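Long-range contacts in malate synthase (Haloferax volcanii, PDB 3OYZ), which catalyses the Claisen condensation of acetyl-CoA with glyoxylate and the hydrolysis of malyl-CoA to malate, a magnesium-dependent step of the glyoxylate cycle: residues 12-17 and 45-50; 87-92 and 121-126; 366-371 and 381-386. One frame throughout, in Å; residues are numbered along the deposited sequence.

How the contacts relate
Contact 1 joins two neighbouring parallel strands of the TIM barrel, contact 2 packs together two loops that follow barrel strands, and contact 3 is an antiparallel pair of strands outside the barrel. Contacts 1 and 3 both touch acetyl-CoA although their centres lie about 25 Å apart: residues 12-17 hold the adenine and a pantetheine oxygen, while M386 lies beside the pantetheine arm. Contact 2 lies near the magnesium ion, the side chain of E123 about 5 Å from it. Its centre is about 19 Å from that of contact 1 and about 33 Å from that of contact 3, which lies on the opposite side of the chain's centre.

Contact 1 (12-17 and 45-50); sequences RTFFTS and VWVPDN. With ACO (acetyl coenzyme *a), chain B.
V45 opens the parallel pairing with a weak bond from its N to T13 O, then takes F15 N on its O at 2.9 Å. Its CG1 meets F14 CD1 on the face of F14, T16 and V47. W46 points to the other face, where its CD1 touches F15 CD2. Its indole N-H runs almost straight (174°) and in the ring plane to S17, NE1 to OG 3.0 Å. V47 gives its N to F15 O at 2.8 Å and receives S17 N on its O. The branched side chain suits this place: CG2 sits over the face of the F14 ring, 3.7 Å from its centroid, while CB meets T16 CG2. P48, which has no N-H, turns its ring nitrogen away from S17, so the pairing with 12-17 loses nothing; its CD lies over the W46 ring. D49 N closes the series on S17 O at 2.9 Å, and its OD2 is bridged to R84, the glyoxylate-binding arginine. Helix 29-36 makes the crossover of this TIM-barrel beta-alpha-beta unit. Strand 13-18 holds the coenzyme through T16 and S17: T16 OG1, also bonded to W257, donates to O5P at 2.8 Å, and the adenine N6A donates to T16 O at 2.9 Å. S17 OG, anti to the carbonyl carbon (chi1 -63°), gives its one proton to N1A at 2.8 Å and has W46 as donor, which would probably polarise the hydroxyl toward the adenine.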
loop_
_atom_site.group_PDB
_atom_site.type_symbol
_atom_site.label_atom_id
_atom_site.label_comp_id
_atom_site.label_asym_id
_atom_site.label_seq_id
_atom_site.Cartn_x
_atom_site.Cartn_y
_atom_site.Cartn_z
ATOM N N ARG A 12 15.838 -18.070 1.443
ATOM C CA ARG A 12 16.404 -17.001 2.256
ATOM C C ARG A 12 17.274 -16.092 1.442
ATOM O O ARG A 12 17.339 -14.898 1.753
ATOM C CB ARG A 12 17.318 -17.604 3.374
ATOM C CG ARG A 12 16.535 -18.428 4.402
ATOM C CD ARG A 12 17.518 -19.191 5.328
ATOM N NE ARG A 12 18.141 -20.237 4.521
ATOM C CZ ARG A 12 19.124 -21.022 4.980
ATOM N NH1 ARG A 12 19.586 -20.844 6.217
ATOM N NH2 ARG A 12 19.560 -22.019 4.223
ATOM N N THR A 13 17.987 -16.616 0.432
ATOM C CA THR A 13 19.096 -15.849 -0.125
ATOM C C THR A 13 19.009 -16.143 -1.602
ATOM O O THR A 13 18.779 -17.292 -1.957
ATOM C CB THR A 13 20.480 -16.435 0.404
ATOM O OG1 THR A 13 20.269 -17.819 0.678
ATOM C CG2 THR A 13 20.750 -15.903 1.780
ATOM N N PHE A 14 19.191 -15.111 -2.413
ATOM C CA PHE A 14 19.103 -15.119 -3.862
ATOM C C PHE A 14 20.369 -14.381 -4.191
ATOM O O PHE A 14 20.425 -13.143 -4.087
ATOM C CB PHE A 14 17.814 -14.302 -4.245
ATOM C CG PHE A 14 17.563 -14.130 -5.718
ATOM C CD1 PHE A 14 16.743 -15.005 -6.423
ATOM C CD2 PHE A 14 18.001 -12.987 -6.351
ATOM C CE1 PHE A 14 16.500 -14.829 -7.781
ATOM C CE2 PHE A 14 17.722 -12.767 -7.677
ATOM C CZ PHE A 14 16.960 -13.667 -8.412
ATOM N N PHE A 15 21.421 -15.094 -4.611
ATOM C CA PHE A 15 22.739 -14.419 -4.774
ATOM C C PHE A 15 23.159 -14.260 -6.210
ATOM O O PHE A 15 23.245 -15.284 -6.862
ATOM C CB PHE A 15 23.769 -15.426 -4.182
ATOM C CG PHE A 15 25.228 -14.993 -4.215
ATOM C CD1 PHE A 15 25.607 -13.676 -4.027
ATOM C CD2 PHE A 15 26.238 -15.981 -4.271
ATOM C CE1 PHE A 15 26.986 -13.279 -4.057
ATOM C CE2 PHE A 15 27.619 -15.623 -4.268
ATOM C CZ PHE A 15 27.986 -14.267 -4.127
ATOM N N THR A 16 23.395 -13.072 -6.747
ATOM C CA THR A 16 23.814 -13.004 -8.133
ATOM C C THR A 16 25.361 -12.916 -8.271
ATOM O O THR A 16 25.996 -12.186 -7.501
ATOM C CB THR A 16 23.293 -11.737 -8.778
ATOM O OG1 THR A 16 23.424 -10.723 -7.784
ATOM C CG2 THR A 16 21.714 -11.907 -9.128
ATOM N N SER A 17 25.902 -13.511 -9.338
ATOM C CA SER A 17 27.339 -13.417 -9.676
ATOM C C SER A 17 27.557 -12.999 -11.130
ATOM O O SER A 17 26.947 -13.535 -12.041
ATOM C CB SER A 17 27.990 -14.783 -9.472
ATOM O OG SER A 17 27.898 -15.142 -8.095
ATOM N N VAL A 45 19.487 -19.968 -3.394
ATOM C CA VAL A 45 19.277 -19.822 -4.842
ATOM C C VAL A 45 20.443 -19.035 -5.328
ATOM O O VAL A 45 20.720 -17.937 -4.872
ATOM C CB VAL A 45 17.880 -19.111 -5.233
ATOM C CG1 VAL A 45 17.918 -18.731 -6.658
ATOM C CG2 VAL A 45 16.813 -20.123 -5.137
ATOM N N TRP A 46 21.135 -19.598 -6.312
ATOM C CA TRP A 46 22.278 -18.917 -6.830
ATOM C C TRP A 46 21.966 -18.487 -8.251
ATOM O O TRP A 46 21.480 -19.286 -9.030
ATOM C CB TRP A 46 23.500 -19.894 -6.832
ATOM C CG TRP A 46 24.702 -19.224 -7.464
ATOM C CD1 TRP A 46 25.107 -17.932 -7.298
ATOM C CD2 TRP A 46 25.618 -19.808 -8.396
ATOM N NE1 TRP A 46 26.219 -17.676 -8.076
ATOM C CE2 TRP A 46 26.518 -18.807 -8.786
ATOM C CE3 TRP A 46 25.767 -21.110 -8.933
ATOM C CZ2 TRP A 46 27.626 -19.062 -9.635
ATOM C CZ3 TRP A 46 26.800 -21.331 -9.884
ATOM C CH2 TRP A 46 27.713 -20.312 -10.201
ATOM N N VAL A 47 22.252 -17.247 -8.590
ATOM C CA VAL A 47 21.886 -16.687 -9.889
ATOM C C VAL A 47 23.096 -16.230 -10.698
ATOM O O VAL A 47 23.545 -15.083 -10.594
ATOM C CB VAL A 47 20.890 -15.492 -9.622
ATOM C CG1 VAL A 47 20.338 -14.932 -10.917
ATOM C CG2 VAL A 47 19.763 -16.031 -8.753
ATOM N N PRO A 48 23.627 -17.112 -11.563
ATOM C CA PRO A 48 24.594 -16.497 -12.456
ATOM C C PRO A 48 23.923 -15.445 -13.325
ATOM O O PRO A 48 23.024 -15.773 -14.100
ATOM C CB PRO A 48 24.974 -17.655 -13.382
ATOM C CG PRO A 48 24.860 -18.905 -12.534
ATOM C CD PRO A 48 23.642 -18.597 -11.621
ATOM N N ASP A 49 24.422 -14.234 -13.293
ATOM C CA ASP A 49 23.723 -13.105 -13.843
ATOM C C ASP A 49 24.251 -12.569 -15.121
ATOM O O ASP A 49 25.046 -11.651 -15.062
ATOM C CB ASP A 49 23.660 -12.020 -12.778
ATOM C CG ASP A 49 22.727 -10.891 -13.124
ATOM O OD1 ASP A 49 22.033 -10.982 -14.146
ATOM O OD2 ASP A 49 22.769 -9.872 -12.401
ATOM N N ASN A 50 23.678 -13.011 -16.243
ATOM C CA ASN A 50 23.991 -12.466 -17.538
ATOM C C ASN A 50 23.406 -11.116 -17.889
ATOM O O ASN A 50 23.631 -10.632 -19.004
ATOM C CB ASN A 50 23.659 -13.483 -18.633
ATOM C CG ASN A 50 24.750 -13.503 -19.742
ATOM O OD1 ASN A 50 25.957 -13.453 -19.445
ATOM N ND2 ASN A 50 24.333 -13.570 -20.987
HETATM N N1A ACO B . 29.870 -13.546 -6.864
HETATM C C2A ACO B . 30.999 -14.270 -6.741
HETATM N N3A ACO B . 32.042 -13.810 -6.027
HETATM C C4A ACO B . 32.041 -12.600 -5.411
HETATM C C5A ACO B . 30.813 -11.784 -5.526
HETATM C C6A ACO B . 29.700 -12.310 -6.340
HETATM N N6A ACO B . 28.610 -11.507 -6.460
HETATM N N7A ACO B . 31.019 -10.643 -4.857
HETATM C C8A ACO B . 32.281 -10.700 -4.367
HETATM N N9A ACO B . 32.865 -11.873 -4.648
HETATM C C1B ACO B . 34.251 -12.237 -4.210
HETATM C C2B ACO B . 35.116 -10.989 -4.319
HETATM O O2B ACO B . 35.612 -10.888 -5.653
HETATM C C3B ACO B . 36.185 -11.221 -3.270
HETATM O O3B ACO B . 37.057 -12.153 -3.916
HETATM P P3B ACO B . 38.647 -12.402 -3.563
HETATM O O7A ACO B . 38.512 -13.700 -2.783
HETATM O O8A ACO B . 38.976 -11.134 -2.801
HETATM O O9A ACO B . 39.383 -12.490 -4.882
HETATM C C4B ACO B . 35.403 -11.920 -2.170
HETATM O O4B ACO B . 34.331 -12.614 -2.824
HETATM C C5B ACO B . 34.784 -10.924 -1.196
HETATM O O5B ACO B . 34.344 -9.806 -1.970
HETATM P P1A ACO B . 33.903 -8.419 -1.297
HETATM O O1A ACO B . 35.012 -7.653 -0.650
HETATM O O2A ACO B . 32.798 -8.806 -0.357
HETATM O O3A ACO B . 33.281 -7.444 -2.405
HETATM P P2A ACO B . 34.189 -6.678 -3.480
HETATM O O4A ACO B . 35.098 -7.803 -3.860
HETATM O O5A ACO B . 34.457 -5.291 -2.935
HETATM O O6A ACO B . 33.229 -6.350 -4.751
HETATM C CBP ACO B . 31.110 -5.960 -5.939
HETATM C CCP ACO B . 31.945 -5.709 -4.678
HETATM C CDP ACO B . 31.828 -5.434 -7.181
HETATM C CEP ACO B . 29.824 -5.159 -5.782
HETATM C CAP ACO B . 30.837 -7.450 -6.182
HETATM O OAP ACO B . 30.410 -7.943 -4.920
HETATM C C9P ACO B . 29.746 -7.728 -7.195
HETATM O O9P ACO B . 29.954 -7.527 -8.397
HETATM N N8P ACO B . 28.572 -8.161 -6.705
HETATM C C7P ACO B . 27.483 -8.463 -7.626
HETATM C C6P ACO B . 26.822 -7.213 -8.227
HETATM C C5P ACO B . 25.568 -7.720 -8.917
HETATM O O5P ACO B . 25.294 -8.918 -8.880
HETATM N N4P ACO B . 24.805 -6.785 -9.481
HETATM C C3P ACO B . 23.544 -7.046 -10.153
HETATM C C2P ACO B . 22.455 -7.486 -9.170
HETATM S S1P ACO B . 21.785 -5.911 -8.722
HETATM C C ACO B . 20.741 -5.375 -9.930
HETATM O O ACO B . 20.723 -5.835 -11.055
HETATM C CH3 ACO B . 19.841 -4.232 -9.575
#

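Contact 2 (87-92 and 121-126); sequences WHRDSP and IPEVGG
R89 and E123 form a salt bridge between two loops of the TIM barrel, those after strands 80-81 and 118-121. R89 NH1 meets E123 OE2 at 2.8 Å, nearly in the guanidinium plane and on the anti side of the carboxylate. The same NH1 makes a weak bond to E123 O, which also takes R89 N at 3.1 Å. A water accepts from R89 NH2 and donates to E123 OE2, closing a second path between the charges. Arginine suits the place: its spread N-H groups serve carboxylate, carbonyl and water together. E123 in turn stands in the second shell of the magnesium site, close to D192, and its backbone N bonds E158.

H88 packs against both partners: E123 CB rests over one face of its imidazole, and H88 CE1 sits 3.8 Å above the centre of the R89 guanidinium. D90 N, donating to H88 ND1 in the ring plane (170°) within the type I turn 88-91, would help hold the ring's rotation. Farther out, the W87 indole receives I121 CG2 over its five-membered ring, 3.6 Å from the centroid. P122 CD touches W87 CB, and W87 NE1 bonds D129. R89 CG lies between the backbone N and carbonyl carbon (chi1 67°), the chain extended on to NE past G125, where a CB would clash: G125 CA lies 3.4 Å from R89 CD.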
loop_
_atom_site.group_PDB
_atom_site.type_symbol
_atom_site.label_atom_id
_atom_site.label_comp_id
_atom_site.label_asym_id
_atom_site.label_seq_id
_atom_site.Cartn_x
_atom_site.Cartn_y
_atom_site.Cartn_z
ATOM N N TRP A 87 16.138 -9.616 -20.740
ATOM C CA TRP A 87 14.724 -9.504 -21.191
ATOM C C TRP A 87 14.294 -8.058 -21.082
ATOM O O TRP A 87 14.797 -7.261 -20.283
ATOM C CB TRP A 87 13.807 -10.390 -20.322
ATOM C CG TRP A 87 12.344 -10.439 -20.725
ATOM C CD1 TRP A 87 11.322 -9.590 -20.303
ATOM C CD2 TRP A 87 11.750 -11.386 -21.630
ATOM N NE1 TRP A 87 10.135 -9.990 -20.903
ATOM C CE2 TRP A 87 10.362 -11.093 -21.682
ATOM C CE3 TRP A 87 12.254 -12.476 -22.355
ATOM C CZ2 TRP A 87 9.474 -11.831 -22.460
ATOM C CZ3 TRP A 87 11.379 -13.235 -23.139
ATOM C CH2 TRP A 87 10.026 -12.812 -23.266
ATOM N N HIS A 88 13.336 -7.637 -21.902
ATOM C CA HIS A 88 12.745 -6.372 -21.512
ATOM C C HIS A 88 11.376 -6.323 -22.206
ATOM O O HIS A 88 11.244 -6.586 -23.400
ATOM C CB HIS A 88 13.574 -5.142 -21.956
ATOM C CG HIS A 88 13.240 -3.884 -21.223
ATOM N ND1 HIS A 88 12.050 -3.204 -21.427
ATOM C CD2 HIS A 88 13.964 -3.145 -20.336
ATOM C CE1 HIS A 88 12.050 -2.109 -20.679
ATOM N NE2 HIS A 88 13.202 -2.037 -20.036
ATOM N N ARG A 89 10.379 -5.906 -21.444
ATOM C CA ARG A 89 9.015 -5.725 -21.941
ATOM C C ARG A 89 8.906 -4.804 -23.178
ATOM O O ARG A 89 7.939 -4.973 -23.948
ATOM C CB ARG A 89 8.121 -5.151 -20.793
ATOM C CG ARG A 89 8.439 -3.710 -20.303
ATOM C CD ARG A 89 7.817 -3.353 -18.918
ATOM N NE ARG A 89 8.392 -2.125 -18.388
ATOM C CZ ARG A 89 9.556 -2.106 -17.742
ATOM N NH1 ARG A 89 10.221 -3.249 -17.472
ATOM N NH2 ARG A 89 10.021 -0.961 -17.307
ATOM N N ASP A 90 9.782 -3.803 -23.316
ATOM C CA ASP A 90 9.712 -2.865 -24.421
ATOM C C ASP A 90 10.779 -3.125 -25.513
ATOM O O ASP A 90 10.845 -2.359 -26.464
ATOM C CB ASP A 90 9.901 -1.421 -23.938
ATOM C CG ASP A 90 8.847 -0.999 -22.895
ATOM O OD1 ASP A 90 7.666 -1.325 -23.083
ATOM O OD2 ASP A 90 9.172 -0.292 -21.930
ATOM N N SER A 91 11.532 -4.215 -25.447
ATOM C CA SER A 91 12.544 -4.502 -26.492
ATOM C C SER A 91 12.462 -5.905 -27.053
ATOM O O SER A 91 12.937 -6.900 -26.470
ATOM C CB SER A 91 13.930 -4.280 -25.848
ATOM O OG SER A 91 14.912 -4.636 -26.800
ATOM N N PRO A 92 11.881 -6.045 -28.236
ATOM C CA PRO A 92 11.816 -7.386 -28.828
ATOM C C PRO A 92 13.196 -8.037 -29.072
ATOM O O PRO A 92 13.296 -9.275 -28.959
ATOM C CB PRO A 92 11.156 -7.129 -30.194
ATOM C CG PRO A 92 10.362 -5.835 -29.964
ATOM C CD PRO A 92 11.223 -5.034 -29.071
ATOM N N ILE A 121 13.932 -13.937 -15.140
ATOM C CA ILE A 121 13.585 -12.969 -16.174
ATOM C C ILE A 121 13.344 -11.581 -15.593
ATOM O O ILE A 121 12.394 -11.311 -14.805
ATOM C CB ILE A 121 12.320 -13.487 -16.994
ATOM C CG1 ILE A 121 12.475 -14.962 -17.379
ATOM C CG2 ILE A 121 11.925 -12.610 -18.216
ATOM C CD1 ILE A 121 13.716 -15.308 -18.299
ATOM N N PRO A 122 14.187 -10.656 -16.060
ATOM C CA PRO A 122 14.117 -9.324 -15.565
ATOM C C PRO A 122 13.158 -8.489 -16.438
ATOM O O PRO A 122 12.791 -8.860 -17.530
ATOM C CB PRO A 122 15.546 -8.828 -15.788
ATOM C CG PRO A 122 15.854 -9.419 -17.178
ATOM C CD PRO A 122 15.366 -10.845 -16.945
ATOM N N GLU A 123 12.793 -7.333 -15.941
ATOM C CA GLU A 123 12.113 -6.258 -16.668
ATOM C C GLU A 123 10.728 -6.658 -17.276
ATOM O O GLU A 123 10.390 -6.112 -18.327
ATOM C CB GLU A 123 13.054 -5.699 -17.762
ATOM C CG GLU A 123 14.309 -5.009 -17.245
ATOM C CD GLU A 123 14.003 -3.635 -16.714
ATOM O OE1 GLU A 123 14.962 -2.951 -16.371
ATOM O OE2 GLU A 123 12.834 -3.216 -16.527
ATOM N N VAL A 124 10.017 -7.622 -16.694
ATOM C CA VAL A 124 8.741 -8.082 -17.241
ATOM C C VAL A 124 7.745 -6.874 -17.104
ATOM O O VAL A 124 7.993 -5.929 -16.334
ATOM C CB VAL A 124 8.282 -9.383 -16.567
ATOM C CG1 VAL A 124 9.260 -10.606 -16.876
ATOM C CG2 VAL A 124 8.075 -9.182 -15.057
ATOM N N GLY A 125 6.681 -6.876 -17.891
ATOM C CA GLY A 125 5.678 -5.798 -17.867
ATOM C C GLY A 125 4.365 -6.387 -17.380
ATOM O O GLY A 125 4.378 -7.064 -16.343
ATOM N N GLY A 126 3.270 -6.177 -18.131
ATOM C CA GLY A 126 1.957 -6.770 -17.770
ATOM C C GLY A 126 1.913 -8.257 -18.023
ATOM O O GLY A 126 2.873 -8.844 -18.590
HETATM O O HOH W 1 12.024 -1.011 -15.166
#

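Contact 3 (366-371 and 381-386); sequences MTQSAT and IEKDRM. With ACO (acetyl coenzyme *a), chain B.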
loop_
_atom_site.group_PDB
_atom_site.type_symbol
_atom_site.label_atom_id
_atom_site.label_comp_id
_atom_site.label_asym_id
_atom_site.label_seq_id
_atom_site.Cartn_x
_atom_site.Cartn_y
_atom_site.Cartn_z
ATOM N N MET A 366 31.200 1.870 -5.824
ATOM C CA MET A 366 31.589 3.269 -5.963
ATOM C C MET A 366 31.670 3.897 -4.579
ATOM O O MET A 366 30.958 3.466 -3.663
ATOM C CB MET A 366 30.606 4.037 -6.830
ATOM C CG MET A 366 31.103 5.400 -7.258
ATOM S SD MET A 366 29.889 5.996 -8.448
ATOM C CE MET A 366 30.304 5.039 -9.912
ATOM N N THR A 367 32.541 4.900 -4.446
ATOM C CA THR A 367 33.015 5.373 -3.143
ATOM C C THR A 367 32.849 6.877 -2.961
ATOM O O THR A 367 33.177 7.658 -3.854
ATOM C CB THR A 367 34.478 4.937 -2.908
ATOM O OG1 THR A 367 34.513 3.530 -2.628
ATOM C CG2 THR A 367 35.080 5.668 -1.743
ATOM N N GLN A 368 32.278 7.261 -1.824
ATOM C CA GLN A 368 32.330 8.642 -1.342
ATOM C C GLN A 368 33.214 8.642 -0.084
ATOM O O GLN A 368 32.976 7.855 0.846
ATOM C CB GLN A 368 30.932 9.209 -1.052
ATOM C CG GLN A 368 29.880 8.751 -2.060
ATOM C CD GLN A 368 28.449 8.909 -1.577
ATOM O OE1 GLN A 368 28.040 8.340 -0.559
ATOM N NE2 GLN A 368 27.673 9.669 -2.339
ATOM N N SER A 369 34.238 9.501 -0.111
ATOM C CA SER A 369 35.306 9.693 0.893
ATOM C C SER A 369 35.286 11.101 1.522
ATOM O O SER A 369 35.063 12.103 0.821
ATOM C CB SER A 369 36.685 9.433 0.256
ATOM O OG SER A 369 36.814 8.136 -0.320
ATOM N N ALA A 370 35.520 11.172 2.835
ATOM C CA ALA A 370 35.481 12.437 3.590
ATOM C C ALA A 370 36.436 12.561 4.792
ATOM O O ALA A 370 36.987 11.546 5.229
ATOM C CB ALA A 370 34.056 12.726 4.052
ATOM N N THR A 371 36.593 13.802 5.280
ATOM C CA THR A 371 37.115 14.205 6.607
ATOM C C THR A 371 38.637 14.358 6.607
ATOM O O THR A 371 39.355 13.434 6.212
ATOM C CB THR A 371 36.573 13.321 7.788
ATOM O OG1 THR A 371 35.650 14.073 8.581
ATOM C CG2 THR A 371 37.662 12.747 8.704
ATOM N N ILE A 381 36.323 8.689 6.682
ATOM C CA ILE A 381 35.391 7.604 6.340
ATOM C C ILE A 381 35.254 7.347 4.829
ATOM O O ILE A 381 35.611 8.200 4.003
ATOM C CB ILE A 381 33.978 7.841 6.927
ATOM C CG1 ILE A 381 33.448 9.215 6.496
ATOM C CG2 ILE A 381 33.951 7.636 8.438
ATOM C CD1 ILE A 381 31.950 9.395 6.682
ATOM N N GLU A 382 34.705 6.174 4.501
ATOM C CA GLU A 382 34.595 5.649 3.131
ATOM C C GLU A 382 33.257 4.901 2.957
ATOM O O GLU A 382 33.084 3.806 3.496
ATOM C CB GLU A 382 35.798 4.742 2.843
ATOM C CG GLU A 382 35.944 4.221 1.417
ATOM C CD GLU A 382 37.403 4.035 1.002
ATOM O OE1 GLU A 382 38.270 3.827 1.879
ATOM O OE2 GLU A 382 37.702 4.105 -0.212
ATOM N N LYS A 383 32.302 5.500 2.240
ATOM C CA LYS A 383 30.951 4.941 2.062
ATOM C C LYS A 383 30.922 4.201 0.727
ATOM O O LYS A 383 31.253 4.812 -0.286
ATOM C CB LYS A 383 29.940 6.086 2.040
ATOM C CG LYS A 383 28.680 5.842 2.848
ATOM C CD LYS A 383 27.874 7.137 2.919
ATOM C CE LYS A 383 26.894 7.083 4.075
ATOM N NZ LYS A 383 27.618 7.223 5.360
ATOM N N ASP A 384 30.579 2.912 0.720
ATOM C CA ASP A 384 30.567 2.083 -0.507
ATOM C C ASP A 384 29.136 1.776 -0.969
ATOM O O ASP A 384 28.284 1.418 -0.167
ATOM C CB ASP A 384 31.251 0.714 -0.323
ATOM C CG ASP A 384 32.777 0.770 -0.332
ATOM O OD1 ASP A 384 33.383 1.851 -0.135
ATOM O OD2 ASP A 384 33.366 -0.320 -0.505
ATOM N N ARG A 385 28.877 1.856 -2.267
ATOM C CA ARG A 385 27.579 1.437 -2.816
ATOM C C ARG A 385 27.832 0.689 -4.121
ATOM O O ARG A 385 28.625 1.173 -4.948
ATOM C CB ARG A 385 26.727 2.671 -3.087
ATOM C CG ARG A 385 25.300 2.331 -3.480
ATOM C CD ARG A 385 24.635 3.513 -4.165
ATOM N NE ARG A 385 23.273 3.104 -4.525
ATOM C CZ ARG A 385 22.314 3.941 -4.905
ATOM N NH1 ARG A 385 22.569 5.235 -4.973
ATOM N NH2 ARG A 385 21.123 3.478 -5.246
ATOM N N MET A 386 27.217 -0.489 -4.276
ATOM C CA MET A 386 27.210 -1.233 -5.553
ATOM C C MET A 386 26.477 -0.415 -6.623
ATOM O O MET A 386 25.340 0.037 -6.395
ATOM C CB MET A 386 26.610 -2.630 -5.358
ATOM C CG MET A 386 26.727 -3.639 -6.533
ATOM S SD MET A 386 25.530 -3.435 -7.903
ATOM C CE MET A 386 23.959 -3.536 -6.992
HETATM N N1A ACO B . 29.870 -13.546 -6.864
HETATM C C2A ACO B . 30.999 -14.270 -6.741
HETATM N N3A ACO B . 32.042 -13.810 -6.027
HETATM C C4A ACO B . 32.041 -12.600 -5.411
HETATM C C5A ACO B . 30.813 -11.784 -5.526
HETATM C C6A ACO B . 29.700 -12.310 -6.340
HETATM N N6A ACO B . 28.610 -11.507 -6.460
HETATM N N7A ACO B . 31.019 -10.643 -4.857
HETATM C C8A ACO B . 32.281 -10.700 -4.367
HETATM N N9A ACO B . 32.865 -11.873 -4.648
HETATM C C1B ACO B . 34.251 -12.237 -4.210
HETATM C C2B ACO B . 35.116 -10.989 -4.319
HETATM O O2B ACO B . 35.612 -10.888 -5.653
HETATM C C3B ACO B . 36.185 -11.221 -3.270
HETATM O O3B ACO B . 37.057 -12.153 -3.916
HETATM P P3B ACO B . 38.647 -12.402 -3.563
HETATM O O7A ACO B . 38.512 -13.700 -2.783
HETATM O O8A ACO B . 38.976 -11.134 -2.801
HETATM O O9A ACO B . 39.383 -12.490 -4.882
HETATM C C4B ACO B . 35.403 -11.920 -2.170
HETATM O O4B ACO B . 34.331 -12.614 -2.824
HETATM C C5B ACO B . 34.784 -10.924 -1.196
HETATM O O5B ACO B . 34.344 -9.806 -1.970
HETATM P P1A ACO B . 33.903 -8.419 -1.297
HETATM O O1A ACO B . 35.012 -7.653 -0.650
HETATM O O2A ACO B . 32.798 -8.806 -0.357
HETATM O O3A ACO B . 33.281 -7.444 -2.405
HETATM P P2A ACO B . 34.189 -6.678 -3.480
HETATM O O4A ACO B . 35.098 -7.803 -3.860
HETATM O O5A ACO B . 34.457 -5.291 -2.935
HETATM O O6A ACO B . 33.229 -6.350 -4.751
HETATM C CBP ACO B . 31.110 -5.960 -5.939
HETATM C CCP ACO B . 31.945 -5.709 -4.678
HETATM C CDP ACO B . 31.828 -5.434 -7.181
HETATM C CEP ACO B . 29.824 -5.159 -5.782
HETATM C CAP ACO B . 30.837 -7.450 -6.182
HETATM O OAP ACO B . 30.410 -7.943 -4.920
HETATM C C9P ACO B . 29.746 -7.728 -7.195
HETATM O O9P ACO B . 29.954 -7.527 -8.397
HETATM N N8P ACO B . 28.572 -8.161 -6.705
HETATM C C7P ACO B . 27.483 -8.463 -7.626
HETATM C C6P ACO B . 26.822 -7.213 -8.227
HETATM C C5P ACO B . 25.568 -7.720 -8.917
HETATM O O5P ACO B . 25.294 -8.918 -8.880
HETATM N N4P ACO B . 24.805 -6.785 -9.481
HETATM C C3P ACO B . 23.544 -7.046 -10.153
HETATM C C2P ACO B . 22.455 -7.486 -9.170
HETATM S S1P ACO B . 21.785 -5.911 -8.722
HETATM C C ACO B . 20.741 -5.375 -9.930
HETATM O O ACO B . 20.723 -5.835 -11.055
HETATM C CH3 ACO B . 19.841 -4.232 -9.575
#
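Strands 366-369 and 382-386 run antiparallel, their axes 4.7 Å apart at closest and their directions 158° from each other, with hydrogen-bonded pairs M366-R385 and Q368-K383 alternating with the non-hydrogen-bonded pairs T367-D384 and S369-E382, and with a further bond beyond the strand from A370 N to I381 O.

T367 and D384 lie side by side on one face, and the hydroxyl T367 OG1 donates weakly to D384 OD1 at 3.2 Å. The other carboxylate oxygen, OD2, is bridged to R236, which hydrogen-bonds acetyl-CoA, so D384 is a second-shell residue of the coenzyme. T367 CG2 lies against the E382 side chain, 3.4 Å from E382 OE2 and also touching CG. These two consecutive strands make a beta-hairpin outside the TIM barrel, its connection 372-380 not modelled, and the strand 382-387 leads directly to D388, the predicted proton acceptor.

On the opposite face, the Q368 side chain crosses that of K383 obliquely, Q368 OE1 lying 3.7 Å from K383 CD, and the ammonium group NZ goes on to the carbonyls of L334 and T337. R385 carries its guanidinium away from the sheet to D233 and G204 O. I381 packs its CG1 loosely against A370 CB, and both touch W279 of the third subunit.

M386 brings a flexible, apolar chain to the pantetheine arm of acetyl-CoA: chi1 (-170°) sets M386 CG anti to the backbone N, 3.5 Å from CEP, and bends at chi2 and chi3 carry the chain on beside the arm, to M386 CE 3.7 Å from S1P. An alanine here would probably open a gap beside the arm and leave CEP and the thioester end freer to move. M386 SD itself lies 3.8 Å from the amide N4P.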